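Local structure of protein yciO (Escherichia coli, 1K7J) at residues A[35-39]-A[153-157]; A[96-102]-A[182-188]. The protein is of unknown function but may bind double-stranded RNA, as other SUA5 (YrdC-like) proteins are thought to do. One frame throughout, in Å; residues are numbered along the deposited sequence.

Contact 1: residues A[35-39]-A[153-157]; sequences DSGYA and TESDP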
loop_
_atom_site.group_PDB
_atom_site.type_symbol
_atom_site.label_atom_id
_atom_site.label_comp_id
_atom_site.label_asym_id
_atom_site.label_seq_id
_atom_site.Cartn_x
_atom_site.Cartn_y
_atom_site.Cartn_z
ATOM N N ASP A 35 7.545 4.963 0.793
ATOM C CA ASP A 35 8.401 5.888 0.060
ATOM C C ASP A 35 7.568 6.981 -0.615
ATOM O O ASP A 35 8.088 8.045 -0.948
ATOM C CB ASP A 35 9.187 5.131 -1.003
ATOM C CG ASP A 35 8.292 4.288 -1.881
ATOM O OD1 ASP A 35 7.965 3.155 -1.471
ATOM O OD2 ASP A 35 7.897 4.770 -2.964
ATOM N N SER A 36 6.281 6.710 -0.820
ATOM C CA SER A 36 5.384 7.668 -1.460
ATOM C C SER A 36 4.191 8.014 -0.571
ATOM O O SER A 36 3.048 7.682 -0.890
ATOM C CB SER A 36 4.884 7.110 -2.796
ATOM O OG SER A 36 5.968 6.829 -3.667
ATOM N N GLY A 37 4.469 8.680 0.545
ATOM C CA GLY A 37 3.418 9.078 1.466
ATOM C C GLY A 37 2.994 8.000 2.445
ATOM O O GLY A 37 3.439 6.852 2.370
ATOM N N TYR A 38 2.132 8.375 3.384
ATOM C CA TYR A 38 1.632 7.424 4.368
ATOM C C TYR A 38 0.553 6.551 3.739
ATOM O O TYR A 38 -0.057 6.923 2.739
ATOM C CB TYR A 38 1.091 8.172 5.591
ATOM C CG TYR A 38 2.182 8.518 6.581
ATOM C CD1 TYR A 38 2.600 7.586 7.533
ATOM C CD2 TYR A 38 2.838 9.748 6.533
ATOM C CE1 TYR A 38 3.645 7.869 8.410
ATOM C CE2 TYR A 38 3.892 10.039 7.406
ATOM C CZ TYR A 38 4.287 9.092 8.340
ATOM O OH TYR A 38 5.330 9.363 9.202
ATOM N N ALA A 39 0.327 5.382 4.326
ATOM C CA ALA A 39 -0.664 4.454 3.804
ATOM C C ALA A 39 -1.433 3.781 4.926
ATOM O O ALA A 39 -0.996 3.777 6.076
ATOM C CB ALA A 39 0.027 3.386 2.947
ATOM N N THR A 153 -1.094 12.925 -0.826
ATOM C CA THR A 153 -1.174 11.975 0.277
ATOM C C THR A 153 -0.829 12.724 1.553
ATOM O O THR A 153 -0.147 13.755 1.511
ATOM C CB THR A 153 -0.152 10.826 0.140
ATOM O OG1 THR A 153 1.178 11.352 0.245
ATOM C CG2 THR A 153 -0.315 10.118 -1.184
ATOM N N GLU A 154 -1.308 12.220 2.684
ATOM C CA GLU A 154 -0.989 12.837 3.963
ATOM C C GLU A 154 0.482 12.519 4.197
ATOM O O GLU A 154 0.942 11.413 3.900
ATOM C CB GLU A 154 -1.867 12.258 5.077
ATOM C CG GLU A 154 -3.328 12.670 4.946
ATOM C CD GLU A 154 -4.188 12.237 6.124
ATOM O OE1 GLU A 154 -4.048 12.813 7.225
ATOM O OE2 GLU A 154 -5.009 11.315 5.942
ATOM N N SER A 155 1.226 13.488 4.717
ATOM C CA SER A 155 2.656 13.301 4.914
ATOM C C SER A 155 3.172 13.680 6.296
ATOM O O SER A 155 4.318 13.385 6.627
ATOM C CB SER A 155 3.415 14.114 3.866
ATOM O OG SER A 155 3.127 15.499 4.006
ATOM N N ASP A 156 2.328 14.343 7.083
ATOM C CA ASP A 156 2.683 14.792 8.429
ATOM C C ASP A 156 2.060 13.842 9.455
ATOM O O ASP A 156 0.843 13.828 9.637
ATOM C CB ASP A 156 2.141 16.210 8.639
ATOM C CG ASP A 156 2.539 16.808 9.971
ATOM O OD1 ASP A 156 2.667 16.056 10.959
ATOM O OD2 ASP A 156 2.705 18.045 10.030
ATOM N N PRO A 157 2.891 13.044 10.149
ATOM C CA PRO A 157 2.388 12.096 11.148
ATOM C C PRO A 157 1.592 12.712 12.298
ATOM O O PRO A 157 0.699 12.072 12.850
ATOM C CB PRO A 157 3.658 11.379 11.616
ATOM C CG PRO A 157 4.716 12.413 11.442
ATOM C CD PRO A 157 4.365 13.035 10.111
#

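Contact 2: residues A[96-102]-A[182-188]; sequences NYTFILK and TTVIDLT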
loop_
_atom_site.group_PDB
_atom_site.type_symbol
_atom_site.label_atom_id
_atom_site.label_comp_id
_atom_site.label_asym_id
_atom_site.label_seq_id
_atom_site.Cartn_x
_atom_site.Cartn_y
_atom_site.Cartn_z
ATOM N N ASN A 96 7.809 3.989 -5.580
ATOM C CA ASN A 96 7.230 4.955 -6.517
ATOM C C ASN A 96 6.094 4.549 -7.445
ATOM O O ASN A 96 5.513 5.415 -8.102
ATOM C CB ASN A 96 8.346 5.559 -7.379
ATOM C CG ASN A 96 9.489 6.104 -6.551
ATOM O OD1 ASN A 96 9.307 6.477 -5.390
ATOM N ND2 ASN A 96 10.673 6.169 -7.148
ATOM N N TYR A 97 5.765 3.264 -7.493
ATOM C CA TYR A 97 4.720 2.786 -8.396
ATOM C C TYR A 97 3.712 1.818 -7.799
ATOM O O TYR A 97 4.011 1.074 -6.864
ATOM C CB TYR A 97 5.341 2.039 -9.578
ATOM C CG TYR A 97 6.253 2.832 -10.473
ATOM C CD1 TYR A 97 5.734 3.662 -11.466
ATOM C CD2 TYR A 97 7.637 2.703 -10.369
ATOM C CE1 TYR A 97 6.574 4.338 -12.346
ATOM C CE2 TYR A 97 8.486 3.374 -11.239
ATOM C CZ TYR A 97 7.948 4.186 -12.228
ATOM O OH TYR A 97 8.783 4.816 -13.114
ATOM N N THR A 98 2.520 1.833 -8.383
ATOM C CA THR A 98 1.454 0.902 -8.045
ATOM C C THR A 98 1.092 0.346 -9.419
ATOM O O THR A 98 0.809 1.106 -10.349
ATOM C CB THR A 98 0.223 1.589 -7.447
ATOM O OG1 THR A 98 0.566 2.158 -6.181
ATOM C CG2 THR A 98 -0.902 0.575 -7.250
ATOM N N PHE A 99 1.122 -0.972 -9.557
ATOM C CA PHE A 99 0.815 -1.596 -10.836
ATOM C C PHE A 99 -0.512 -2.328 -10.766
ATOM O O PHE A 99 -0.703 -3.186 -9.909
ATOM C CB PHE A 99 1.929 -2.577 -11.211
ATOM C CG PHE A 99 3.289 -1.941 -11.313
ATOM C CD1 PHE A 99 3.586 -1.072 -12.358
ATOM C CD2 PHE A 99 4.272 -2.208 -10.359
ATOM C CE1 PHE A 99 4.844 -0.476 -12.457
ATOM C CE2 PHE A 99 5.535 -1.617 -10.450
ATOM C CZ PHE A 99 5.817 -0.747 -11.504
ATOM N N ILE A 100 -1.434 -1.989 -11.659
ATOM C CA ILE A 100 -2.730 -2.653 -11.663
ATOM C C ILE A 100 -2.636 -3.927 -12.490
ATOM O O ILE A 100 -2.287 -3.891 -13.672
ATOM C CB ILE A 100 -3.838 -1.750 -12.245
ATOM C CG1 ILE A 100 -3.854 -0.406 -11.511
ATOM C CG2 ILE A 100 -5.189 -2.447 -12.125
ATOM C CD1 ILE A 100 -3.904 -0.518 -10.006
ATOM N N LEU A 101 -2.942 -5.051 -11.851
ATOM C CA LEU A 101 -2.892 -6.361 -12.488
ATOM C C LEU A 101 -4.062 -7.211 -12.008
ATOM O O LEU A 101 -4.760 -6.850 -11.062
ATOM C CB LEU A 101 -1.583 -7.067 -12.118
ATOM C CG LEU A 101 -0.294 -6.432 -12.645
ATOM C CD1 LEU A 101 0.869 -6.794 -11.741
ATOM C CD2 LEU A 101 -0.047 -6.890 -14.076
ATOM N N LYS A 102 -4.285 -8.338 -12.670
ATOM C CA LYS A 102 -5.352 -9.230 -12.249
ATOM C C LYS A 102 -4.830 -10.021 -11.056
ATOM O O LYS A 102 -3.704 -10.521 -11.080
ATOM C CB LYS A 102 -5.734 -10.184 -13.382
ATOM C CG LYS A 102 -6.377 -9.488 -14.570
ATOM C CD LYS A 102 -6.873 -10.488 -15.603
ATOM C CE LYS A 102 -7.936 -11.409 -15.023
ATOM N NZ LYS A 102 -8.448 -12.377 -16.039
ATOM N N THR A 182 2.074 7.488 -5.456
ATOM C CA THR A 182 2.752 6.649 -6.434
ATOM C C THR A 182 2.187 6.895 -7.827
ATOM O O THR A 182 1.067 7.390 -7.988
ATOM C CB THR A 182 2.541 5.145 -6.166
ATOM O OG1 THR A 182 1.138 4.857 -6.201
ATOM C CG2 THR A 182 3.120 4.732 -4.827
ATOM N N THR A 183 2.980 6.559 -8.834
ATOM C CA THR A 183 2.509 6.656 -10.201
ATOM C C THR A 183 1.789 5.327 -10.376
ATOM O O THR A 183 2.338 4.269 -10.048
ATOM C CB THR A 183 3.676 6.768 -11.183
ATOM O OG1 THR A 183 4.196 8.100 -11.122
ATOM C CG2 THR A 183 3.226 6.448 -12.608
ATOM N N VAL A 184 0.553 5.379 -10.855
ATOM C CA VAL A 184 -0.227 4.164 -11.039
ATOM C C VAL A 184 -0.264 3.793 -12.513
ATOM O O VAL A 184 -0.691 4.585 -13.352
ATOM C CB VAL A 184 -1.668 4.350 -10.515
ATOM C CG1 VAL A 184 -2.460 3.061 -10.683
ATOM C CG2 VAL A 184 -1.636 4.765 -9.051
ATOM N N ILE A 185 0.201 2.585 -12.816
ATOM C CA ILE A 185 0.231 2.087 -14.184
ATOM C C ILE A 185 -0.618 0.828 -14.282
ATOM O O ILE A 185 -0.422 -0.111 -13.515
ATOM C CB ILE A 185 1.663 1.696 -14.618
ATOM C CG1 ILE A 185 2.632 2.863 -14.410
ATOM C CG2 ILE A 185 1.654 1.258 -16.085
ATOM C CD1 ILE A 185 2.345 4.073 -15.270
ATOM N N ASP A 186 -1.566 0.813 -15.211
ATOM C CA ASP A 186 -2.393 -0.371 -15.414
ATOM C C ASP A 186 -1.623 -1.178 -16.455
ATOM O O ASP A 186 -1.367 -0.689 -17.556
ATOM C CB ASP A 186 -3.768 0.014 -15.963
ATOM C CG ASP A 186 -4.690 -1.188 -16.118
ATOM O OD1 ASP A 186 -4.214 -2.255 -16.562
ATOM O OD2 ASP A 186 -5.895 -1.062 -15.809
ATOM N N LEU A 187 -1.241 -2.401 -16.104
ATOM C CA LEU A 187 -0.467 -3.246 -17.008
ATOM C C LEU A 187 -1.270 -4.353 -17.680
ATOM O O LEU A 187 -0.704 -5.181 -18.395
ATOM C CB LEU A 187 0.715 -3.867 -16.255
ATOM C CG LEU A 187 1.787 -2.909 -15.727
ATOM C CD1 LEU A 187 2.823 -3.686 -14.919
ATOM C CD2 LEU A 187 2.450 -2.188 -16.896
ATOM N N THR A 188 -2.579 -4.374 -17.466
ATOM C CA THR A 188 -3.403 -5.414 -18.073
ATOM C C THR A 188 -3.508 -5.221 -19.587
ATOM O O THR A 188 -3.269 -4.128 -20.105
ATOM C CB THR A 188 -4.817 -5.452 -17.451
ATOM O OG1 THR A 188 -5.489 -4.210 -17.688
ATOM C CG2 THR A 188 -4.728 -5.702 -15.944
#

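Contact 1: residues A[35-39]-A[153-157]
The ring of Tyr38 lies along the backbone of 153-157, overlapping Ser155 and Pro157. Its CE2 sits 3.5 Å from Ser155 O, which meets the ring at its edge, close to the ring plane, as does Glu154 O. Further out, Tyr38 CZ is 4.0 Å from Pro157 CB, an apolar touch on the first residue of helix 157-164. The phenol oxygen continues past the proline to hydrogen-bond with Gly174 and Gly175, while Ile160 of the same helix and Val31 and Pro33 of strand 30-34 help to enclose the ring.

At the root of the side chain, Tyr38 N donates to Glu154 O at 3.3 Å. The bond is nearly straight at 169° but long, and therefore weak; it is the one hydrogen bond between the two segments. One residue back, Gly37 lets the chains approach: its CA is 3.4 Å from Thr153 OG1, and a CB there would collide with that hydroxyl. With phi at 83° and psi at 174°, such a CB would also jam against the preceding carbonyl.

The CA-to-CB bond of Asp156 points away from 35-39, and the residue serves as N-cap of helix 157-164, with OD1 accepting from Glu158 N and Glu159 N. Ser36 OG, at the other end, bonds to Asp35 OD2 at 2.9 Å.

The arrangement joins the second strand of the hairpin made by 30-34 and 37-43, near the turn, to an irregular connection ending in an Asp-capped helix with proline at N1, a classic helix start, within the YrdC-like fold.

Contact 2: residues A[96-102]-A[182-188]
Ile100 and Val184 pack side by side on one face of the sheet, CG1 of Ile100 lying 3.8 Å from CG1 of Val184. On the other face, Phe99 CD1 reaches Leu187 CD1 at 3.7 Å and Ile185 CB at 4.1 Å, and Leu101 CD2 meets Leu187 CB at 3.8 Å. Met89 of helix 83-90 packs against Phe99, Leu101 and Leu187.

Between these layers run the backbones of strands 97-102 and 183-186, 4.6 Å apart at closest and inclined by 22°. Thr98 and Ile100 use both their amide and carbonyl groups: Thr98 N to Thr183 O (3.0 Å), Ile185 N to Thr98 O (2.9 Å), Ile100 N to Ile185 O (2.8 Å) and Leu187 N to Ile100 O (3.0 Å). Thr183 N to Asn96 O (2.9 Å) opens the series.

Polar groups gather at the ends. Thr98 OG1 and Thr182 OG1 share a 2.8 Å hydrogen bond near a bound sulfate, probably from the crystallisation liquor. At the far end Asp186 OD1 accepts from Thr188 N (2.8 Å), forming an Asx turn, and from Thr188 OG1 (2.6 Å); Arg116 bridges to Asp186 OD2.

Alternate residues of one strand binding on both sides of a partner residue, at a shallow crossing angle of -22°, is the standard register of neighbouring parallel strands, here inside the mixed sheet of the YrdC-like fold.

How the contacts relate
The centres of contacts 1 and 2 lie about 18 Å apart, yet both belong to one mixed sheet: strand 37-43 is an inner strand, between 30-34 and 140-144, whereas 97-102 and 183-186 are neighbours toward the 193-196 edge. Their segments alternate along the chain, in the order 35-39, 96-102, 153-157, 182-188, so the two contacts cross along the chain, and each joins parts of the sequence far apart. They meet directly where Asp35 OD2 lies 2.7 Å from Asn96 N, a probable hydrogen bond, and where Ser36 CB packs 3.6 Å from Thr182 CG2. The turn before strand 37-43 thus links contact 1 to the beginnings of both strands of contact 2.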